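Side-chain contact in probable acetyltransferase (Thermus thermophilus, PDB 3EXN), which binds acetyl coenzyme A and, as a GCN5-related N-acetyltransferase, probably transfers its acetyl group to an acceptor that is not identified: residues A[63-68]-A[111-116]. Numbering follows the deposited sequence. Where two conformers were deposited one is given.
Sequences RAFLLF and ERFAAG
The rings of Phe65 and Phe113 meet obliquely, their planes inclined by about 60° and their side chains crossing at roughly a right angle. In this GNAT fold the pair joins strand 62-69 to helix 105-115, the helix of the beta-alpha-beta crossover between the parallel strands 89-96 and 122-128.

The closest approach is between Phe65 CE2 and Phe113 CD1, 3.9 Å apart, an apolar contact between these two ring carbons. Phenylalanine suits both places: one long, flat hydrocarbon group from each side spans backbones whose nearest CA atoms, those of Arg63 and Phe113, lie 9.3 Å apart. With its CG anti to the backbone N (chi1 170°), the Phe113 ring reaches down from the helix to the sheet and also lies on strand 72-81, where the short Ala79 side chain lets the ring come close to the sheet. Phe65 is flanked by Leu77 and Leu14 on the strands to either side.

The side chain of Phe113 is about 10 Å from the bound acetyl coenzyme A, whereas Gly106 and Arg107, earlier on the same helix, bind the cofactor.

Arg63 offers Phe113 its CB, while the chain bends at chi2 (-68°) and carries the guanidinium away, where NH2 hydrogen-bonds the backbone O of Pro60. From strand 62-69, Phe113 CE1 is met by Phe65 CE2 and Arg63 CB, each at 4.1 Å.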
loop_
_atom_site.group_PDB
_atom_site.type_symbol
_atom_site.label_atom_id
_atom_site.label_comp_id
_atom_site.label_asym_id
_atom_site.label_seq_id
_atom_site.Cartn_x
_atom_site.Cartn_y
_atom_site.Cartn_z
ATOM N N ARG A 63 -8.290 4.851 -3.161
ATOM C CA ARG A 63 -8.519 4.551 -1.762
ATOM C C ARG A 63 -7.163 4.455 -1.080
ATOM O O ARG A 63 -6.474 3.413 -1.190
ATOM C CB ARG A 63 -9.289 3.260 -1.582
ATOM C CG ARG A 63 -10.763 3.316 -2.076
ATOM C CD ARG A 63 -11.681 4.219 -1.244
ATOM N NE ARG A 63 -13.064 4.246 -1.799
ATOM C CZ ARG A 63 -13.463 5.010 -2.820
ATOM N NH1 ARG A 63 -14.745 4.960 -3.236
ATOM N NH2 ARG A 63 -12.589 5.781 -3.477
ATOM N N ALA A 64 -6.758 5.550 -0.452
ATOM C CA ALA A 64 -5.446 5.622 0.171
ATOM C C ALA A 64 -5.572 6.019 1.634
ATOM O O ALA A 64 -6.413 6.881 1.975
ATOM C CB ALA A 64 -4.504 6.622 -0.601
ATOM N N PHE A 65 -4.736 5.389 2.469
ATOM C CA PHE A 65 -4.834 5.500 3.929
ATOM C C PHE A 65 -3.479 5.612 4.576
ATOM O O PHE A 65 -2.549 4.850 4.236
ATOM C CB PHE A 65 -5.491 4.240 4.506
ATOM C CG PHE A 65 -6.782 3.893 3.872
ATOM C CD1 PHE A 65 -7.999 4.368 4.400
ATOM C CD2 PHE A 65 -6.789 3.100 2.729
ATOM C CE1 PHE A 65 -9.217 4.033 3.791
ATOM C CE2 PHE A 65 -7.998 2.767 2.112
ATOM C CZ PHE A 65 -9.211 3.263 2.631
ATOM N N LEU A 66 -3.352 6.519 5.549
ATOM C CA LEU A 66 -2.329 6.351 6.563
ATOM C C LEU A 66 -2.744 5.262 7.579
ATOM O O LEU A 66 -3.916 5.179 7.967
ATOM C CB LEU A 66 -2.067 7.668 7.285
ATOM C CG LEU A 66 -0.957 8.544 6.743
ATOM C CD1 LEU A 66 -1.032 9.842 7.543
ATOM C CD2 LEU A 66 0.467 7.926 6.857
ATOM N N LEU A 67 -1.793 4.437 7.989
ATOM C CA LEU A 67 -2.014 3.321 8.940
ATOM C C LEU A 67 -1.533 3.732 10.298
ATOM O O LEU A 67 -0.385 4.154 10.454
ATOM C CB LEU A 67 -1.354 2.030 8.428
ATOM C CG LEU A 67 -1.675 1.610 6.995
ATOM C CD1 LEU A 67 -0.929 0.317 6.623
ATOM C CD2 LEU A 67 -3.160 1.435 6.767
ATOM N N PHE A 68 -2.451 3.712 11.274
ATOM C CA PHE A 68 -2.168 4.269 12.593
ATOM C C PHE A 68 -2.239 3.206 13.660
ATOM O O PHE A 68 -3.152 2.401 13.688
ATOM C CB PHE A 68 -3.134 5.412 12.965
ATOM C CG PHE A 68 -2.751 6.770 12.379
ATOM C CD1 PHE A 68 -1.810 7.598 12.998
ATOM C CD2 PHE A 68 -3.378 7.228 11.225
ATOM C CE1 PHE A 68 -1.472 8.856 12.461
ATOM C CE2 PHE A 68 -3.078 8.527 10.676
ATOM C CZ PHE A 68 -2.114 9.319 11.272
ATOM N N GLU A 111 -6.396 -7.208 5.384
ATOM C CA GLU A 111 -7.675 -7.845 5.698
ATOM C C GLU A 111 -8.707 -6.760 6.050
ATOM O O GLU A 111 -9.872 -6.873 5.658
ATOM C CB GLU A 111 -7.525 -8.951 6.772
ATOM C CG GLU A 111 -6.631 -10.203 6.324
ATOM C CD GLU A 111 -6.805 -10.648 4.812
ATOM O OE1 GLU A 111 -7.925 -10.581 4.265
ATOM O OE2 GLU A 111 -5.811 -11.080 4.160
ATOM N N ARG A 112 -8.285 -5.713 6.756
ATOM C CA ARG A 112 -9.222 -4.627 7.075
ATOM C C ARG A 112 -9.669 -3.900 5.798
ATOM O O ARG A 112 -10.864 -3.501 5.684
ATOM C CB ARG A 112 -8.652 -3.640 8.076
ATOM C CG ARG A 112 -8.590 -4.225 9.473
ATOM C CD ARG A 112 -8.416 -3.206 10.541
ATOM N NE ARG A 112 -8.081 -3.881 11.784
ATOM C CZ ARG A 112 -8.961 -4.497 12.574
ATOM N NH1 ARG A 112 -10.268 -4.497 12.281
ATOM N NH2 ARG A 112 -8.542 -5.103 13.677
ATOM N N PHE A 113 -8.749 -3.747 4.841
ATOM C CA PHE A 113 -9.080 -3.047 3.580
ATOM C C PHE A 113 -10.013 -3.940 2.746
ATOM O O PHE A 113 -11.060 -3.488 2.277
ATOM C CB PHE A 113 -7.799 -2.671 2.839
ATOM C CG PHE A 113 -8.039 -2.161 1.443
ATOM C CD1 PHE A 113 -8.782 -0.997 1.239
ATOM C CD2 PHE A 113 -7.587 -2.873 0.345
ATOM C CE1 PHE A 113 -9.061 -0.532 -0.058
ATOM C CE2 PHE A 113 -7.856 -2.402 -0.988
ATOM C CZ PHE A 113 -8.562 -1.269 -1.177
ATOM N N ALA A 114 -9.687 -5.217 2.622
ATOM C CA ALA A 114 -10.509 -6.111 1.780
ATOM C C ALA A 114 -11.935 -6.277 2.350
ATOM O O ALA A 114 -12.915 -6.463 1.599
ATOM C CB ALA A 114 -9.821 -7.461 1.637
ATOM N N ALA A 115 -12.053 -6.226 3.668
ATOM C CA ALA A 115 -13.348 -6.255 4.349
ATOM C C ALA A 115 -14.347 -5.170 3.874
ATOM O O ALA A 115 -15.575 -5.396 3.875
ATOM C CB ALA A 115 -13.121 -6.150 5.885
ATOM N N GLY A 116 -13.824 -4.019 3.461
ATOM C CA GLY A 116 -14.602 -2.894 3.003
ATOM C C GLY A 116 -15.006 -2.909 1.534
ATOM O O GLY A 116 -15.696 -1.977 1.078
#